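ATP:cob(I)alamin adenosyltransferase (Salmonella enterica subsp. enterica serovar Livingstone, PDB 5CX7) probably converts cob(I)alamin to adenosylcobalamin, the cofactor of propanediol dehydratase, using ATP, and binds heme through its C-terminal domain. Local coordinates at residues E[12-25]-E[37-50]. Residues are numbered along the deposited sequence; the frame is centred on the assembly and turned at random.
Sequences LSFHDLHQLTRAAV and VSIVDAHGTETVTW. With HEM (protoporphyrin IX containing Fe), chain B.
The heme-bearing helix 14-25 packs on the antiparallel hairpin 37-50, with Leu17 and Thr21 set against Ile39, Val48 and Trp50, an example of one helix meeting a hairpin with one side and a cofactor with the other. Leu17 straddles both strands: CD2 rests 3.8 Å from Ile39 CG2, while CD1 lies 3.8 Å from Thr47 CG2, the two side chains crossing at about a right angle. Ile39 CD1 touches both Leu20 CB and Thr21 OG1 on the helix surface, the hydroxyl lying 3.5 Å from that methyl. Thr21 OG1 also points at Val48 CG1, yet its proton is spent on Leu17 O at 2.8 Å; that carbonyl takes Thr21 N from the other face of its plane, so a buried hydroxyl is satisfied within the helix. Farther along, Ala24 CB sits 3.8 Å from Val37 CG2. In this HbpS-like domain the helix packs on one face of the sheet, beside helix 127-139, with helix 59-72 on the other, and a classic beta bulge puts Thr47 and Val48 opposite Ile39, whose O accepts both their amides. With CG anti to the backbone N (chi1 -173°), Trp50 swings its indole out to the heme, where HEM CMC stands 3.8 Å above the centre of one ring face; Val25 CG2 approaches Trp50 CD1. On the side of the helix turned away from the hairpin His18 NE2 binds the iron at 2.0 Å, and His18 of a neighbouring subunit supplies the second axial ligand. HEM CMD sits over the centre of one face of the guanidinium of Arg22, extended and salt-bridged to Glu26, 3.4 Å from CZ. Through Val48, Thr49 and Trp50 the sheet continues into that same neighbouring subunit.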
# COMPACT_ATOMS: atom_id res chain seq x y z
N LEU E 12 -16.58 -19.94 19.21
CA LEU E 12 -17.88 -19.34 18.90
C LEU E 12 -18.72 -20.18 17.96
O LEU E 12 -18.29 -20.51 16.88
CB LEU E 12 -17.70 -17.92 18.25
CG LEU E 12 -17.07 -16.88 19.19
CD1 LEU E 12 -16.60 -15.65 18.35
CD2 LEU E 12 -17.99 -16.40 20.28
N SER E 13 -19.96 -20.48 18.38
CA SER E 13 -20.89 -21.27 17.60
C SER E 13 -21.66 -20.34 16.71
O SER E 13 -21.63 -19.12 16.93
CB SER E 13 -21.86 -21.99 18.56
OG SER E 13 -22.65 -21.06 19.31
N PHE E 14 -22.46 -20.91 15.81
CA PHE E 14 -23.43 -20.17 15.03
C PHE E 14 -24.33 -19.35 15.90
O PHE E 14 -24.52 -18.11 15.72
CB PHE E 14 -24.33 -21.06 14.13
CG PHE E 14 -25.54 -20.29 13.57
CD1 PHE E 14 -25.38 -19.42 12.56
CD2 PHE E 14 -26.77 -20.34 14.22
CE1 PHE E 14 -26.45 -18.66 12.09
CE2 PHE E 14 -27.85 -19.57 13.79
CZ PHE E 14 -27.68 -18.72 12.71
N HIS E 15 -24.91 -19.98 16.92
CA HIS E 15 -25.74 -19.27 17.86
C HIS E 15 -25.01 -18.09 18.56
O HIS E 15 -25.58 -17.02 18.80
CB HIS E 15 -26.30 -20.26 18.92
CG HIS E 15 -27.16 -19.60 19.96
ND1 HIS E 15 -28.49 -19.28 19.78
CD2 HIS E 15 -26.85 -19.22 21.22
CE1 HIS E 15 -28.96 -18.71 20.87
NE2 HIS E 15 -28.00 -18.69 21.77
N ASP E 16 -23.80 -18.31 19.02
CA ASP E 16 -23.01 -17.20 19.63
C ASP E 16 -22.91 -15.99 18.69
O ASP E 16 -23.09 -14.87 19.10
CB ASP E 16 -21.59 -17.63 19.96
CG ASP E 16 -21.50 -18.65 21.09
OD1 ASP E 16 -22.23 -18.52 22.08
OD2 ASP E 16 -20.50 -19.44 21.14
N LEU E 17 -22.53 -16.27 17.46
CA LEU E 17 -22.32 -15.21 16.46
C LEU E 17 -23.62 -14.48 16.18
O LEU E 17 -23.66 -13.26 16.07
CB LEU E 17 -21.79 -15.83 15.15
CG LEU E 17 -20.38 -16.45 15.25
CD1 LEU E 17 -20.06 -17.26 13.99
CD2 LEU E 17 -19.29 -15.45 15.55
N HIS E 18 -24.68 -15.26 15.97
CA HIS E 18 -25.97 -14.74 15.67
C HIS E 18 -26.48 -13.83 16.78
O HIS E 18 -26.99 -12.77 16.48
CB HIS E 18 -26.96 -15.89 15.36
CG HIS E 18 -28.21 -15.40 14.70
ND1 HIS E 18 -29.36 -15.13 15.41
CD2 HIS E 18 -28.48 -15.09 13.41
CE1 HIS E 18 -30.30 -14.68 14.59
NE2 HIS E 18 -29.77 -14.65 13.40
N GLN E 19 -26.38 -14.29 18.01
CA GLN E 19 -26.85 -13.55 19.18
C GLN E 19 -26.04 -12.32 19.45
O GLN E 19 -26.62 -11.30 19.76
CB GLN E 19 -26.94 -14.42 20.46
CG GLN E 19 -27.99 -15.49 20.30
CD GLN E 19 -29.35 -14.90 19.92
OE1 GLN E 19 -29.96 -14.21 20.73
NE2 GLN E 19 -29.85 -15.20 18.72
N LEU E 20 -24.72 -12.40 19.28
CA LEU E 20 -23.89 -11.22 19.41
C LEU E 20 -24.32 -10.16 18.44
O LEU E 20 -24.48 -9.00 18.84
CB LEU E 20 -22.41 -11.53 19.16
CG LEU E 20 -21.62 -12.20 20.27
CD1 LEU E 20 -20.28 -12.72 19.76
CD2 LEU E 20 -21.42 -11.27 21.45
N THR E 21 -24.51 -10.55 17.21
CA THR E 21 -24.82 -9.64 16.13
C THR E 21 -26.22 -9.00 16.28
O THR E 21 -26.40 -7.79 16.27
CB THR E 21 -24.70 -10.30 14.80
OG1 THR E 21 -23.41 -10.88 14.63
CG2 THR E 21 -24.89 -9.25 13.69
N ARG E 22 -27.20 -9.83 16.53
CA ARG E 22 -28.52 -9.34 16.86
C ARG E 22 -28.58 -8.43 18.04
O ARG E 22 -29.25 -7.43 17.98
CB ARG E 22 -29.38 -10.53 17.09
CG ARG E 22 -30.83 -10.26 17.30
CD ARG E 22 -31.72 -11.51 17.28
NE ARG E 22 -33.04 -10.98 17.62
CZ ARG E 22 -34.11 -11.73 17.90
NH1 ARG E 22 -34.06 -13.06 17.83
NH2 ARG E 22 -35.22 -11.14 18.26
N ALA E 23 -27.98 -8.82 19.16
CA ALA E 23 -28.01 -8.00 20.37
C ALA E 23 -27.30 -6.68 20.14
O ALA E 23 -27.76 -5.65 20.66
CB ALA E 23 -27.38 -8.70 21.53
N ALA E 24 -26.20 -6.67 19.36
CA ALA E 24 -25.52 -5.41 19.09
C ALA E 24 -26.43 -4.51 18.30
O ALA E 24 -26.59 -3.32 18.61
CB ALA E 24 -24.19 -5.63 18.33
N VAL E 25 -27.03 -5.02 17.24
CA VAL E 25 -27.91 -4.20 16.40
C VAL E 25 -29.13 -3.70 17.18
O VAL E 25 -29.51 -2.52 17.08
CB VAL E 25 -28.36 -5.01 15.17
CG1 VAL E 25 -29.51 -4.35 14.40
CG2 VAL E 25 -27.20 -5.22 14.21
N VAL E 37 -20.96 -3.61 13.02
CA VAL E 37 -20.65 -4.70 13.97
C VAL E 37 -19.73 -5.65 13.30
O VAL E 37 -19.98 -6.03 12.15
CB VAL E 37 -21.91 -5.55 14.35
CG1 VAL E 37 -21.58 -6.64 15.34
CG2 VAL E 37 -23.01 -4.66 14.87
N SER E 38 -18.66 -6.00 13.96
CA SER E 38 -17.74 -6.89 13.39
C SER E 38 -17.30 -7.90 14.43
O SER E 38 -17.01 -7.55 15.56
CB SER E 38 -16.49 -6.14 12.83
OG SER E 38 -15.44 -7.08 12.48
N ILE E 39 -17.21 -9.13 14.00
CA ILE E 39 -16.73 -10.24 14.85
C ILE E 39 -15.58 -10.90 14.07
O ILE E 39 -15.75 -11.27 12.94
CB ILE E 39 -17.80 -11.27 15.17
CG1 ILE E 39 -19.02 -10.59 15.82
CG2 ILE E 39 -17.27 -12.33 16.10
CD1 ILE E 39 -20.24 -11.46 15.95
N VAL E 40 -14.48 -11.11 14.79
CA VAL E 40 -13.37 -11.92 14.30
C VAL E 40 -13.19 -13.15 15.22
O VAL E 40 -13.66 -13.18 16.35
CB VAL E 40 -12.05 -11.13 14.19
CG1 VAL E 40 -12.19 -9.91 13.31
CG2 VAL E 40 -11.53 -10.74 15.56
N ASP E 41 -12.63 -14.21 14.66
CA ASP E 41 -12.33 -15.39 15.42
C ASP E 41 -11.03 -15.23 16.19
O ASP E 41 -10.39 -14.18 16.18
CB ASP E 41 -12.40 -16.67 14.54
CG ASP E 41 -11.24 -16.78 13.54
OD1 ASP E 41 -10.24 -16.05 13.62
OD2 ASP E 41 -11.42 -17.63 12.65
N ALA E 42 -10.63 -16.28 16.91
CA ALA E 42 -9.41 -16.22 17.72
C ALA E 42 -8.14 -16.00 16.93
O ALA E 42 -7.13 -15.63 17.51
CB ALA E 42 -9.26 -17.51 18.55
N HIS E 43 -8.16 -16.23 15.63
CA HIS E 43 -6.98 -15.97 14.77
C HIS E 43 -7.07 -14.63 14.07
O HIS E 43 -6.23 -14.28 13.27
CB HIS E 43 -6.88 -17.14 13.78
CG HIS E 43 -7.14 -18.46 14.44
ND1 HIS E 43 -6.31 -18.97 15.41
CD2 HIS E 43 -8.21 -19.29 14.38
CE1 HIS E 43 -6.83 -20.08 15.89
NE2 HIS E 43 -7.98 -20.29 15.28
N GLY E 44 -8.09 -13.84 14.39
CA GLY E 44 -8.28 -12.53 13.76
C GLY E 44 -8.96 -12.52 12.39
O GLY E 44 -9.05 -11.48 11.78
N THR E 45 -9.48 -13.66 11.95
CA THR E 45 -10.19 -13.70 10.70
C THR E 45 -11.56 -13.12 10.86
O THR E 45 -12.38 -13.58 11.72
CB THR E 45 -10.28 -15.15 10.17
OG1 THR E 45 -8.95 -15.66 10.06
CG2 THR E 45 -10.96 -15.24 8.78
N GLU E 46 -11.92 -12.23 9.95
CA GLU E 46 -13.31 -11.74 9.85
C GLU E 46 -14.32 -12.83 9.75
O GLU E 46 -14.29 -13.60 8.78
CB GLU E 46 -13.55 -10.83 8.60
CG GLU E 46 -13.00 -9.50 8.94
CD GLU E 46 -13.40 -8.34 7.93
OE1 GLU E 46 -12.59 -7.47 7.41
OE2 GLU E 46 -14.63 -8.36 7.67
N THR E 47 -15.31 -12.81 10.64
CA THR E 47 -16.29 -13.87 10.69
C THR E 47 -17.69 -13.34 10.42
O THR E 47 -18.44 -13.97 9.69
CB THR E 47 -16.17 -14.65 12.02
OG1 THR E 47 -14.85 -15.15 12.12
CG2 THR E 47 -17.14 -15.87 12.03
N VAL E 48 -18.03 -12.19 11.00
CA VAL E 48 -19.26 -11.54 10.74
C VAL E 48 -19.04 -10.06 10.59
O VAL E 48 -18.31 -9.49 11.39
CB VAL E 48 -20.32 -11.71 11.89
CG1 VAL E 48 -21.69 -11.11 11.50
CG2 VAL E 48 -20.52 -13.16 12.23
N THR E 49 -19.70 -9.47 9.61
CA THR E 49 -19.81 -8.05 9.56
C THR E 49 -21.26 -7.73 9.29
O THR E 49 -21.87 -8.32 8.42
CB THR E 49 -18.91 -7.42 8.43
OG1 THR E 49 -17.57 -7.74 8.70
CG2 THR E 49 -19.00 -5.88 8.44
N TRP E 50 -21.76 -6.68 9.91
CA TRP E 50 -23.09 -6.15 9.64
C TRP E 50 -23.12 -4.66 9.76
O TRP E 50 -22.72 -4.08 10.75
CB TRP E 50 -24.11 -6.74 10.67
CG TRP E 50 -25.50 -6.36 10.33
CD1 TRP E 50 -26.12 -5.17 10.59
CD2 TRP E 50 -26.41 -7.11 9.54
NE1 TRP E 50 -27.40 -5.18 10.08
CE2 TRP E 50 -27.60 -6.35 9.43
CE3 TRP E 50 -26.37 -8.38 8.95
CZ2 TRP E 50 -28.72 -6.81 8.75
CZ3 TRP E 50 -27.52 -8.85 8.30
CH2 TRP E 50 -28.63 -8.07 8.17
CHA HEM B . -33.24 -16.16 12.70
CHB HEM B . -29.17 -16.46 10.05
CHC HEM B . -28.40 -11.84 11.24
CHD HEM B . -32.65 -11.50 13.47
C1A HEM B . -32.20 -16.60 11.95
C2A HEM B . -32.02 -17.94 11.58
C3A HEM B . -30.87 -18.02 10.84
C4A HEM B . -30.33 -16.74 10.71
CMA HEM B . -30.25 -19.28 10.25
CAA HEM B . -32.90 -19.13 11.96
CBA HEM B . -32.19 -19.80 13.17
CGA HEM B . -33.14 -20.39 14.19
O1A HEM B . -33.31 -21.64 14.19
O2A HEM B . -33.72 -19.64 15.01
C1B HEM B . -28.60 -15.21 10.12
C2B HEM B . -27.37 -14.88 9.55
C3B HEM B . -27.14 -13.58 9.87
C4B HEM B . -28.28 -13.11 10.70
CMB HEM B . -26.53 -15.87 8.73
CAB HEM B . -25.94 -12.86 9.41
CBB HEM B . -25.61 -11.60 9.61
C1C HEM B . -29.47 -11.33 11.96
C2C HEM B . -29.54 -10.00 12.46
C3C HEM B . -30.79 -9.91 13.10
C4C HEM B . -31.41 -11.20 12.97
CMC HEM B . -28.49 -8.89 12.32
CAC HEM B . -31.48 -8.79 13.82
CBC HEM B . -31.03 -7.57 13.98
C1D HEM B . -33.12 -12.79 13.41
C2D HEM B . -34.41 -13.05 14.04
C3D HEM B . -34.61 -14.38 13.86
C4D HEM B . -33.43 -14.87 13.09
CMD HEM B . -35.30 -12.03 14.72
CAD HEM B . -35.84 -15.17 14.32
CBD HEM B . -36.00 -15.29 15.84
CGD HEM B . -35.76 -16.69 16.35
O1D HEM B . -36.61 -17.25 17.13
O2D HEM B . -34.70 -17.28 16.04
NA HEM B . -31.13 -15.87 11.42
NB HEM B . -29.09 -14.15 10.78
NC HEM B . -30.57 -12.05 12.33
ND HEM B . -32.55 -13.91 12.86
FE HEM B . -30.87 -14.06 11.87